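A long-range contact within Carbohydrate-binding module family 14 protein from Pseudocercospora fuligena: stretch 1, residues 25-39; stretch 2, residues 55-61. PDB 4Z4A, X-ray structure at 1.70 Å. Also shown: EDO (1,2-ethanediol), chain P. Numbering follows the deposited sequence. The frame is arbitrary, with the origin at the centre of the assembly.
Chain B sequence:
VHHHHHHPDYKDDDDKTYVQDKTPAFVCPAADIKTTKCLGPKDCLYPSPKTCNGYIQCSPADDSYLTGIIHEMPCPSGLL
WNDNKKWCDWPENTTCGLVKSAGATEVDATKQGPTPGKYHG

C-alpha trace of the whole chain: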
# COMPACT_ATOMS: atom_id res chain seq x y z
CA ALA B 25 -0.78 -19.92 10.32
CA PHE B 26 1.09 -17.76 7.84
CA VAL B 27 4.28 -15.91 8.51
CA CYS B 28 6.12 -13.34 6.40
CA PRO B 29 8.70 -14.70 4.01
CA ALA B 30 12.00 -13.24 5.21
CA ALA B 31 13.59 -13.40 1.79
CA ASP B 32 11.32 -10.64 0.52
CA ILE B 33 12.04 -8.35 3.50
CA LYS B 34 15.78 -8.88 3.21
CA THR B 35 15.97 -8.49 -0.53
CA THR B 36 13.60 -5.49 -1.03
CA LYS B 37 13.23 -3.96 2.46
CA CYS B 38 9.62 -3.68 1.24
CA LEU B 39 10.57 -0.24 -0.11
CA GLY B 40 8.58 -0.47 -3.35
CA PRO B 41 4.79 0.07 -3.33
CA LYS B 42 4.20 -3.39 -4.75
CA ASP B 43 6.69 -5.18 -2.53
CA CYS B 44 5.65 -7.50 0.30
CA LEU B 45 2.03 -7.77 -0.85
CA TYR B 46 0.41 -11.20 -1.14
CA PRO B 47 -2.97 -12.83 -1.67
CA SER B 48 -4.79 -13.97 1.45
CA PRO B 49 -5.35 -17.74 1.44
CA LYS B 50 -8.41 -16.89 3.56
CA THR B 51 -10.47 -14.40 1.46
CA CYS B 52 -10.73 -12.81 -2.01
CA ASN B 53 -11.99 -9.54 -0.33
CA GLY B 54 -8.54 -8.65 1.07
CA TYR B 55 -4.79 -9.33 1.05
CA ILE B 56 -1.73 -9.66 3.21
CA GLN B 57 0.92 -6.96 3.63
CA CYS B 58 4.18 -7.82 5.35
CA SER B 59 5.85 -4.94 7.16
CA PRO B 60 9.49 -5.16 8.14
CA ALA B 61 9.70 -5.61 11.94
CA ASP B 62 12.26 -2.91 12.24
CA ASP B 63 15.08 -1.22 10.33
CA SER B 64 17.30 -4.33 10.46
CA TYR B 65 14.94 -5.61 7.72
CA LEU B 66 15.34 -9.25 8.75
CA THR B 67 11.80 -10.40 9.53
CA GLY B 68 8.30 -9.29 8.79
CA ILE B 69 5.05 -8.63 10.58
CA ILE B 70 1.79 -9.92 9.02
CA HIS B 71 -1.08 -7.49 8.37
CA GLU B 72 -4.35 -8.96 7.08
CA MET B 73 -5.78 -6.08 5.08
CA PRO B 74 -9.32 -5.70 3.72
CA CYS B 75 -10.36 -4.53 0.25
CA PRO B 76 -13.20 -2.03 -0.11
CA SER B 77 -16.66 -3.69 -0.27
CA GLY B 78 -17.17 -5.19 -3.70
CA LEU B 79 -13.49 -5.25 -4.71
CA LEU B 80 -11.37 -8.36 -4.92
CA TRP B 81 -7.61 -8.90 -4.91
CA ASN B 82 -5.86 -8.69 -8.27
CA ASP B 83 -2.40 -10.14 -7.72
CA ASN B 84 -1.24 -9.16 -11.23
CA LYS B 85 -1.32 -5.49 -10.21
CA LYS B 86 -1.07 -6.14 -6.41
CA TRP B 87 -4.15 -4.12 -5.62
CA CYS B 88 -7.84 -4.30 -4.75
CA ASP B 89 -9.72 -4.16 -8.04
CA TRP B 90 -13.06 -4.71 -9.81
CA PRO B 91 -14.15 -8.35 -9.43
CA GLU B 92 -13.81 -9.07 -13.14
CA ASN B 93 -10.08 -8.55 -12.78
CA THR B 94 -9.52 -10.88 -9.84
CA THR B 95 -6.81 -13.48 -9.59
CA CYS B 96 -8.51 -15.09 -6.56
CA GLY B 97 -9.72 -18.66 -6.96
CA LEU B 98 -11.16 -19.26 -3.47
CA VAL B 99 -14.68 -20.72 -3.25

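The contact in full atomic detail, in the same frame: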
# COMPACT_ATOMS: atom_id res chain seq x y z
N ALA B 25 -0.77 -21.40 10.51
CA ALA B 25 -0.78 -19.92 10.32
C ALA B 25 -0.01 -19.55 9.05
O ALA B 25 0.42 -20.43 8.27
CB ALA B 25 -0.17 -19.23 11.55
N PHE B 26 0.13 -18.26 8.82
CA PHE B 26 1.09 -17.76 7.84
C PHE B 26 2.05 -16.84 8.54
O PHE B 26 1.71 -16.20 9.52
CB PHE B 26 0.45 -17.07 6.61
CG PHE B 26 -1.01 -16.72 6.78
CD1 PHE B 26 -1.99 -17.67 6.50
CD2 PHE B 26 -1.40 -15.44 7.17
CE1 PHE B 26 -3.34 -17.34 6.63
CE2 PHE B 26 -2.75 -15.11 7.30
CZ PHE B 26 -3.72 -16.07 7.03
N VAL B 27 3.28 -16.82 8.05
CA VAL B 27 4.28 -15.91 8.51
C VAL B 27 4.80 -15.17 7.29
O VAL B 27 4.53 -15.57 6.15
CB VAL B 27 5.43 -16.64 9.24
CG1 VAL B 27 4.90 -17.35 10.49
CG2 VAL B 27 6.13 -17.63 8.33
N CYS B 28 5.52 -14.08 7.52
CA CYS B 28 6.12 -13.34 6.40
C CYS B 28 7.34 -14.03 5.86
O CYS B 28 8.17 -14.47 6.62
CB CYS B 28 6.49 -11.93 6.85
SG CYS B 28 4.98 -11.02 7.14
N PRO B 29 7.48 -14.11 4.52
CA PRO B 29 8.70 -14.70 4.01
C PRO B 29 9.87 -13.71 4.15
O PRO B 29 9.87 -12.62 3.59
CB PRO B 29 8.36 -15.03 2.56
CG PRO B 29 7.31 -14.02 2.18
CD PRO B 29 6.48 -13.89 3.45
N ALA B 30 10.90 -14.12 4.91
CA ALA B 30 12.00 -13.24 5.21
C ALA B 30 12.79 -12.83 3.98
O ALA B 30 13.41 -11.78 3.96
CB ALA B 30 12.96 -13.92 6.20
N ALA B 31 12.82 -13.70 2.97
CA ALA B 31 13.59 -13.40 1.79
C ALA B 31 13.13 -12.09 1.17
O ALA B 31 13.94 -11.31 0.68
CB ALA B 31 13.47 -14.51 0.79
N ASP B 32 11.82 -11.85 1.15
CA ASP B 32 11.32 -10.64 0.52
C ASP B 32 11.71 -9.36 1.32
O ASP B 32 12.03 -8.32 0.75
CB ASP B 32 9.81 -10.68 0.38
CG ASP B 32 9.33 -11.56 -0.77
OD1 ASP B 32 10.08 -11.74 -1.75
OD2 ASP B 32 8.15 -11.98 -0.72
N ILE B 33 11.66 -9.46 2.63
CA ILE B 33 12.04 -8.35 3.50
C ILE B 33 13.51 -8.06 3.33
O ILE B 33 13.90 -6.92 3.19
CB ILE B 33 11.70 -8.67 4.95
CG1 ILE B 33 10.16 -8.70 5.08
CG2 ILE B 33 12.25 -7.59 5.90
CD1 ILE B 33 9.68 -9.85 5.90
N LYS B 34 14.34 -9.10 3.33
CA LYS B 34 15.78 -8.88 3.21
C LYS B 34 16.20 -8.34 1.86
O LYS B 34 17.08 -7.51 1.78
CB LYS B 34 16.57 -10.17 3.47
CG LYS B 34 16.50 -10.76 4.87
CD LYS B 34 17.17 -12.14 4.80
CE LYS B 34 17.85 -12.55 6.08
NZ LYS B 34 16.89 -13.22 7.00
N THR B 35 15.56 -8.81 0.80
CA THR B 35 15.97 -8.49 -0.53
C THR B 35 15.48 -7.11 -0.99
O THR B 35 16.17 -6.42 -1.71
CB THR B 35 15.46 -9.57 -1.50
OG1 THR B 35 16.18 -10.78 -1.25
CG2 THR B 35 15.71 -9.19 -2.90
N THR B 36 14.28 -6.73 -0.55
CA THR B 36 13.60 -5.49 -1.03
C THR B 36 13.48 -4.41 0.03
O THR B 36 13.29 -3.23 -0.33
CB THR B 36 12.14 -5.75 -1.54
OG1 THR B 36 11.27 -6.17 -0.48
CG2 THR B 36 12.14 -6.78 -2.68
N LYS B 37 13.50 -4.81 1.31
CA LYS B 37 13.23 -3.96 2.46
C LYS B 37 11.78 -3.42 2.37
O LYS B 37 11.43 -2.43 3.03
CB LYS B 37 14.22 -2.80 2.57
CG LYS B 37 15.63 -3.24 2.90
CD LYS B 37 16.44 -2.00 3.20
CE LYS B 37 17.79 -2.35 3.82
NZ LYS B 37 18.71 -2.58 2.70
N CYS B 38 11.00 -4.09 1.54
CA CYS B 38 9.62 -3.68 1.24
C CYS B 38 9.49 -2.22 0.82
O CYS B 38 8.43 -1.62 1.04
CB CYS B 38 8.73 -4.01 2.46
SG CYS B 38 8.73 -5.73 3.02
N LEU B 39 10.53 -1.64 0.20
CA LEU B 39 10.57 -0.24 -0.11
C LEU B 39 9.64 0.13 -1.24
O LEU B 39 9.05 1.20 -1.21
CB LEU B 39 12.01 0.18 -0.49
CG LEU B 39 12.91 0.18 0.73
CD1 LEU B 39 14.36 0.41 0.28
CD2 LEU B 39 12.54 1.26 1.72
N TYR B 55 -6.16 -8.93 1.38
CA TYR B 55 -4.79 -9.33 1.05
C TYR B 55 -3.94 -9.28 2.30
O TYR B 55 -4.44 -8.99 3.40
CB TYR B 55 -4.20 -8.40 -0.06
CG TYR B 55 -4.16 -6.95 0.36
CD1 TYR B 55 -5.33 -6.15 0.32
CD2 TYR B 55 -2.97 -6.35 0.76
CE1 TYR B 55 -5.29 -4.83 0.71
CE2 TYR B 55 -2.92 -5.02 1.15
CZ TYR B 55 -4.08 -4.26 1.10
OH TYR B 55 -4.04 -2.92 1.48
N ILE B 56 -2.68 -9.68 2.14
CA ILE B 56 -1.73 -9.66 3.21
C ILE B 56 -0.60 -8.70 2.83
O ILE B 56 -0.05 -8.76 1.71
CB ILE B 56 -1.15 -11.05 3.44
CG1 ILE B 56 -2.24 -11.99 4.00
CG2 ILE B 56 0.07 -10.97 4.39
CD1 ILE B 56 -1.77 -13.42 4.11
N GLN B 57 -0.30 -7.78 3.75
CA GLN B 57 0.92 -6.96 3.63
C GLN B 57 1.85 -7.36 4.74
O GLN B 57 1.43 -7.43 5.93
CB GLN B 57 0.61 -5.49 3.73
CG GLN B 57 1.83 -4.58 3.59
CD GLN B 57 1.43 -3.16 3.27
OE1 GLN B 57 0.25 -2.86 3.13
NE2 GLN B 57 2.39 -2.29 3.13
N CYS B 58 3.11 -7.61 4.38
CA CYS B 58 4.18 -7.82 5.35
C CYS B 58 4.95 -6.53 5.56
O CYS B 58 5.35 -5.87 4.62
CB CYS B 58 5.12 -8.94 4.90
SG CYS B 58 4.34 -10.53 5.18
N SER B 59 5.08 -6.12 6.82
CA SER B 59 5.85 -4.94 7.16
C SER B 59 7.16 -5.38 7.78
O SER B 59 7.17 -6.26 8.63
CB SER B 59 5.09 -4.05 8.14
OG SER B 59 4.00 -3.38 7.53
N PRO B 60 8.28 -4.77 7.40
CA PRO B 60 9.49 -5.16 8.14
C PRO B 60 9.36 -4.86 9.63
O PRO B 60 8.74 -3.87 9.97
CB PRO B 60 10.56 -4.24 7.57
CG PRO B 60 10.05 -3.91 6.18
CD PRO B 60 8.57 -3.75 6.38
N ALA B 61 9.94 -5.73 10.47
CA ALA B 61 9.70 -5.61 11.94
C ALA B 61 10.35 -4.36 12.46
O ALA B 61 9.84 -3.68 13.37
CB ALA B 61 10.22 -6.83 12.65
C1 EDO P . 2.60 -14.27 3.38
O1 EDO P . 2.24 -15.08 4.51
C2 EDO P . 2.13 -15.00 2.13
O2 EDO P . 3.23 -15.60 1.44

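A single disulfide, flanked by a small set of apolar side-chain contacts and unaided by any hydrogen bond between the stretches, fastens an N-terminal segment and its short helix to a β-strand. The bond joins Cys 28 SG to Cys 58 SG at 2.1 Å, with a chi3 of -91° that is close to the relaxed value for a disulfide. Both cysteines direct CA-to-CB toward the opposing stretch and adopt the m rotamer, so the sulfurs meet between backbones whose CA atoms lie 5.9 Å apart. Cys 58 is buried and loses more area to the contact than any other residue; Pro 29, at the N-cap of helix 30-36, lies loosely against it, its CD 4.3 Å from Cys 58 SG.

Along the strand, Ile 56, Cys 58 and Pro 60 meet the first stretch, while Gln 57 and Ser 59 point CA-to-CB away from it. Ile 56, with chi1 m and chi2 t, extends its CD1 to 3.7 Å from Phe 26 CD2. This contact is obliquely placed on a ring that is poorly ordered and only partly covered.

At the other end, Pro 60 offers a compact, buried apolar ring. Its CB lies 4.1 Å from CG2 of Ile 33, the helix residue that reaches the strand, and its CG lies 3.9 Å from Cys 38 SG and 3.7 Å from Lys 37 O. Ile 33 and Ile 56 are both buried and point CA-to-CB toward the other stretch, where a branched hydrocarbon side chain needs no polar partner. The helix ends just before Lys 37, whose positive phi belongs to a type I' turn from Thr 36 to Leu 39. Thr 36 OG1 accepts a 2.9 Å hydrogen bond from Cys 38 N within this turn. Cys 38 points toward the strand, its SG 3.7 Å from Cys 58 O, and is covalently bonded elsewhere in the structure. Altogether the contact buries 371 Å², both sides summed.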